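PDB 3B2N: uncharacterized protein Q99UF4 from Staphylococcus aureus, which probably acts as a DNA-binding response regulator of the LuxR family, its receiver domain presumably taking up a signalling phosphate to control transcription. Local coordinates for residues Leu113-Thr116 and Ile117-Asn121; Leu68-Ile71 and Arg72-Leu76. All blocks are in the same frame, centred on the assembly; numbering follows the deposited sequence.

Contact 1: residues Leu113-Thr116 and Ile117-Asn121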
loop_
_atom_site.group_PDB
_atom_site.type_symbol
_atom_site.label_atom_id
_atom_site.label_comp_id
_atom_site.label_asym_id
_atom_site.label_seq_id
_atom_site.Cartn_x
_atom_site.Cartn_y
_atom_site.Cartn_z
ATOM N N LEU A 113 4.166 -9.301 -5.811
ATOM C CA LEU A 113 3.292 -8.283 -5.257
ATOM C C LEU A 113 2.068 -8.068 -6.173
ATOM O O LEU A 113 0.939 -7.990 -5.690
ATOM C CB LEU A 113 4.081 -6.982 -4.995
ATOM C CG LEU A 113 3.254 -5.725 -4.739
ATOM C CD1 LEU A 113 2.524 -5.905 -3.459
ATOM C CD2 LEU A 113 4.118 -4.462 -4.722
ATOM N N VAL A 114 2.289 -7.998 -7.487
ATOM C CA VAL A 114 1.189 -7.880 -8.457
ATOM C C VAL A 114 0.222 -9.076 -8.362
ATOM O O VAL A 114 -0.975 -8.881 -8.304
ATOM C CB VAL A 114 1.697 -7.638 -9.931
ATOM C CG1 VAL A 114 0.606 -7.957 -10.978
ATOM C CG2 VAL A 114 2.282 -6.181 -10.091
ATOM N N GLU A 115 0.737 -10.294 -8.303
ATOM C CA GLU A 115 -0.141 -11.458 -8.084
ATOM C C GLU A 115 -0.980 -11.264 -6.826
ATOM O O GLU A 115 -2.194 -11.536 -6.830
ATOM C CB GLU A 115 0.675 -12.730 -7.872
ATOM C CG GLU A 115 1.512 -13.219 -9.010
ATOM C CD GLU A 115 2.109 -14.588 -8.682
ATOM O OE1 GLU A 115 3.294 -14.846 -9.044
ATOM O OE2 GLU A 115 1.379 -15.386 -8.030
ATOM N N THR A 116 -0.336 -10.783 -5.748
ATOM C CA THR A 116 -1.041 -10.558 -4.500
ATOM C C THR A 116 -2.156 -9.512 -4.604
ATOM O O THR A 116 -3.265 -9.733 -4.129
ATOM C CB THR A 116 -0.063 -10.209 -3.362
ATOM O OG1 THR A 116 0.857 -11.313 -3.194
ATOM C CG2 THR A 116 -0.833 -9.964 -2.100
ATOM N N ILE A 117 -1.877 -8.399 -5.262
ATOM C CA ILE A 117 -2.889 -7.390 -5.494
ATOM C C ILE A 117 -4.058 -7.993 -6.296
ATOM O O ILE A 117 -5.245 -7.794 -5.948
ATOM C CB ILE A 117 -2.292 -6.228 -6.276
ATOM C CG1 ILE A 117 -1.182 -5.523 -5.468
ATOM C CG2 ILE A 117 -3.350 -5.281 -6.731
ATOM C CD1 ILE A 117 -0.313 -4.617 -6.341
ATOM N N ASN A 118 -3.730 -8.730 -7.359
ATOM C CA ASN A 118 -4.774 -9.377 -8.139
ATOM C C ASN A 118 -5.639 -10.333 -7.285
ATOM O O ASN A 118 -6.851 -10.297 -7.404
ATOM C CB ASN A 118 -4.203 -10.110 -9.361
ATOM C CG ASN A 118 -3.730 -9.155 -10.437
ATOM O OD1 ASN A 118 -4.263 -8.058 -10.596
ATOM N ND2 ASN A 118 -2.726 -9.571 -11.184
ATOM N N LYS A 119 -5.023 -11.171 -6.449
ATOM C CA LYS A 119 -5.793 -12.087 -5.582
ATOM C C LYS A 119 -6.659 -11.264 -4.658
ATOM O O LYS A 119 -7.828 -11.542 -4.510
ATOM C CB LYS A 119 -4.927 -13.007 -4.711
ATOM C CG LYS A 119 -3.713 -13.611 -5.366
ATOM C CD LYS A 119 -3.957 -14.963 -5.983
ATOM C CE LYS A 119 -2.634 -15.732 -6.067
ATOM N NZ LYS A 119 -2.431 -16.359 -7.413
ATOM N N VAL A 120 -6.086 -10.242 -4.052
ATOM C CA VAL A 120 -6.832 -9.401 -3.133
ATOM C C VAL A 120 -8.010 -8.701 -3.839
ATOM O O VAL A 120 -9.116 -8.647 -3.315
ATOM C CB VAL A 120 -5.885 -8.374 -2.436
ATOM C CG1 VAL A 120 -6.648 -7.308 -1.747
ATOM C CG2 VAL A 120 -4.977 -9.068 -1.452
ATOM N N ASN A 121 -7.775 -8.169 -5.031
ATOM C CA ASN A 121 -8.813 -7.403 -5.728
ATOM C C ASN A 121 -9.913 -8.258 -6.419
ATOM O O ASN A 121 -10.900 -7.719 -6.911
ATOM C CB ASN A 121 -8.191 -6.328 -6.657
ATOM C CG ASN A 121 -9.142 -5.157 -6.923
ATOM O OD1 ASN A 121 -9.359 -4.762 -8.075
ATOM N ND2 ASN A 121 -9.741 -4.625 -5.864
#
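Leu-113 and Ile-117, one helical turn apart, meet on the buried side of the C-terminal helix 110-121. Their side chains cross at a slant, and the end of the Ile-117 chain comes against the branch point of Leu-113, Ile-117 CD1 to Leu-113 CG at 4.1 Å. Ile-117 gets there because CG1 lies beside its own backbone N (chi1 -63°), which sends the CG1-CD1 arm back along the helix; on the way CG1 passes 3.3 Å from the Leu-113 carbonyl O, the same oxygen that accepts the Ile-117 N-H.

Val-114 and Asn-118 run alongside each other and point the same way. The amide nitrogen ND2 of Asn-118 rests 3.7 Å from the Val-114 methyl CG1, a van der Waals contact, while the Val-114 carbonyl is taken by the Asn-118 backbone N-H in a nearly straight bond (173°). Farther round the helix, Glu-115 and Lys-119 are also side by side, the first extended, the second bent at chi2 and chi4. Even so, Glu-115 OE2 stays 4.0 Å from Lys-119 NZ, a long salt bridge at the exposed surface.

Thr-116 turns its hydroxyl back to the Glu-112 carbonyl, with OG1 beside the backbone N, and its methyl CG2 faces CG2 of Val-120 at 4.3 Å. The Thr-116 carbonyl O is bonded by Val-120 N and also lies against CG2 of Val-120 at 3.2 Å.

Leu-113 and Ile-117 rest on Val-83 and Ile-81 of strand 79-84, and Thr-116 and Val-120 on Ala-102 of strand 102-105. With one flank apolar and the other carrying charge, this is an amphipathic helix with side chains paired at i and i+4, packed as the last helix of a CheY-like receiver domain against its parallel sheet.

Contact 2: residues Leu68-Ile71 and Arg72-Leu76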
loop_
_atom_site.group_PDB
_atom_site.type_symbol
_atom_site.label_atom_id
_atom_site.label_comp_id
_atom_site.label_asym_id
_atom_site.label_seq_id
_atom_site.Cartn_x
_atom_site.Cartn_y
_atom_site.Cartn_z
ATOM N N LEU A 68 -3.761 2.678 7.388
ATOM C CA LEU A 68 -4.678 1.529 7.344
ATOM C C LEU A 68 -5.772 1.690 8.395
ATOM O O LEU A 68 -6.965 1.553 8.085
ATOM C CB LEU A 68 -3.899 0.212 7.566
ATOM C CG LEU A 68 -4.705 -1.040 7.991
ATOM C CD1 LEU A 68 -5.647 -1.470 6.863
ATOM C CD2 LEU A 68 -3.750 -2.167 8.298
ATOM N N ALA A 69 -5.386 2.013 9.627
ATOM C CA ALA A 69 -6.388 2.179 10.678
ATOM C C ALA A 69 -7.424 3.229 10.306
ATOM O O ALA A 69 -8.616 3.038 10.559
ATOM C CB ALA A 69 -5.754 2.490 12.053
ATOM N N GLU A 70 -6.981 4.332 9.686
ATOM C CA GLU A 70 -7.936 5.412 9.393
ATOM C C GLU A 70 -8.877 5.037 8.263
ATOM O O GLU A 70 -10.059 5.379 8.299
ATOM C CB GLU A 70 -7.232 6.735 9.062
ATOM C CG GLU A 70 -8.161 7.925 9.168
ATOM C CD GLU A 70 -7.456 9.227 8.895
ATOM O OE1 GLU A 70 -6.270 9.363 9.288
ATOM O OE2 GLU A 70 -8.087 10.126 8.289
ATOM N N ILE A 71 -8.349 4.353 7.246
ATOM C CA ILE A 71 -9.187 3.853 6.126
ATOM C C ILE A 71 -10.281 2.924 6.678
ATOM O O ILE A 71 -11.450 2.942 6.202
ATOM C CB ILE A 71 -8.296 3.090 5.110
ATOM C CG1 ILE A 71 -7.361 4.059 4.412
ATOM C CG2 ILE A 71 -9.125 2.323 4.016
ATOM C CD1 ILE A 71 -6.254 3.342 3.634
ATOM N N ARG A 72 -9.919 2.116 7.677
ATOM C CA ARG A 72 -10.906 1.181 8.237
ATOM C C ARG A 72 -11.910 1.906 9.131
ATOM O O ARG A 72 -13.085 1.674 8.996
ATOM C CB ARG A 72 -10.253 0.012 8.973
ATOM C CG ARG A 72 -9.402 -0.847 8.052
ATOM C CD ARG A 72 -10.172 -1.571 6.973
ATOM N NE ARG A 72 -9.321 -2.496 6.220
ATOM C CZ ARG A 72 -9.206 -2.504 4.894
ATOM N NH1 ARG A 72 -8.393 -3.378 4.314
ATOM N NH2 ARG A 72 -9.914 -1.648 4.146
ATOM N N LYS A 73 -11.450 2.821 9.987
ATOM C CA LYS A 73 -12.359 3.619 10.821
ATOM C C LYS A 73 -13.430 4.263 9.944
ATOM O O LYS A 73 -14.602 4.297 10.315
ATOM C CB LYS A 73 -11.606 4.694 11.639
ATOM C CG LYS A 73 -10.580 4.154 12.684
ATOM C CD LYS A 73 -11.190 3.603 14.014
ATOM C CE LYS A 73 -10.079 3.026 14.953
ATOM N NZ LYS A 73 -10.539 2.335 16.232
ATOM N N LYS A 74 -13.043 4.727 8.762
ATOM C CA LYS A 74 -13.966 5.444 7.886
ATOM C C LYS A 74 -14.703 4.559 6.910
ATOM O O LYS A 74 -15.435 5.065 6.066
ATOM C CB LYS A 74 -13.232 6.502 7.079
ATOM C CG LYS A 74 -12.596 7.588 7.892
ATOM C CD LYS A 74 -11.980 8.570 6.939
ATOM C CE LYS A 74 -11.989 9.977 7.509
ATOM N NZ LYS A 74 -10.592 10.421 7.746
ATOM N N HIS A 75 -14.465 3.255 6.975
ATOM C CA HIS A 75 -15.158 2.295 6.098
ATOM C C HIS A 75 -15.018 2.567 4.605
ATOM O O HIS A 75 -15.971 2.387 3.852
ATOM C CB HIS A 75 -16.647 2.213 6.479
ATOM C CG HIS A 75 -16.856 1.653 7.843
ATOM N ND1 HIS A 75 -16.599 0.330 8.141
ATOM C CD2 HIS A 75 -17.239 2.238 9.004
ATOM C CE1 HIS A 75 -16.834 0.119 9.420
ATOM N NE2 HIS A 75 -17.245 1.255 9.965
ATOM N N LEU A 76 -13.842 3.007 4.187
ATOM C CA LEU A 76 -13.601 3.274 2.796
ATOM C C LEU A 76 -13.499 1.975 2.023
ATOM O O LEU A 76 -12.958 0.983 2.516
ATOM C CB LEU A 76 -12.321 4.080 2.634
ATOM C CG LEU A 76 -12.258 5.431 3.343
ATOM C CD1 LEU A 76 -10.944 6.155 2.974
ATOM C CD2 LEU A 76 -13.525 6.268 3.040
HETATM O O HOH W 1 -12.201 0.062 4.729
#
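Glu-70 and Lys-74 form a short salt bridge at the C-terminal end of helix 64-73, Glu-70 OE2 to Lys-74 NZ at 2.6 Å. The two chains run side by side in the same direction: Glu-70 is extended beyond CG, while Lys-74 bends at chi3 and chi4 to deliver its ammonium to the carboxylate. The ammonium has a second partner in Glu-46 of helix 38-48.

Lys-74 N donates to Glu-70 O at 3.1 Å, the last regular helical bond. The Ile-71 carbonyl O then takes Leu-76 N at 3.1 Å, nearly straight at 165°, and a weak bond from a water. Together with His-75 N bonded to Arg-72 O at 2.9 Å, this makes a Schellman motif about His-75, whose phi is positive (56°). Leu-76 CB sits 3.9 Å from Ile-71 CG2, the two side chains meeting at about a right angle.

The same water ties the turn after the helix to Arg-72: it accepts from Arg-72 NH2 at 2.9 Å, in the plane of the guanidinium, and donates to Leu-76 O at 2.5 Å. NH2 also bonds Ile-78 O, and NH1 holds Asp-101 in a salt bridge and Asp-99 O, so several acceptors fix the rotation of the group. Leu-68 CD1 packs against Arg-72 NE at 3.9 Å.

Leu-68, Ile-71 and Arg-72 touch Val-80 of strand 79-84, Ile-71 also meets Met-42 and Ile-45 of helix 38-48, and the turn leads the chain from helix 64-73 to strand 79-84, within the beta-alpha-beta unit that starts at strand 52-55.

Overall arrangement
Both contacts are local, contact 1 within one helix, contact 2 at the end of another and the turn after it, and both face strand 79-84 with apolar residues. Their centres lie 20 Å apart and their nearest atoms about 7 Å, without touching. Contact 1 covers most of helix 110-121; its backbone bonds repeat regularly, and its one charged pair is long and lies on the exposed side. In contact 2 the chain leaves the helix: a water and a Schellman turn take over, its salt bridge is short, and the lysine also pairs with helix 38-48. Its Arg-72 is tied into the protein and only partly exposed.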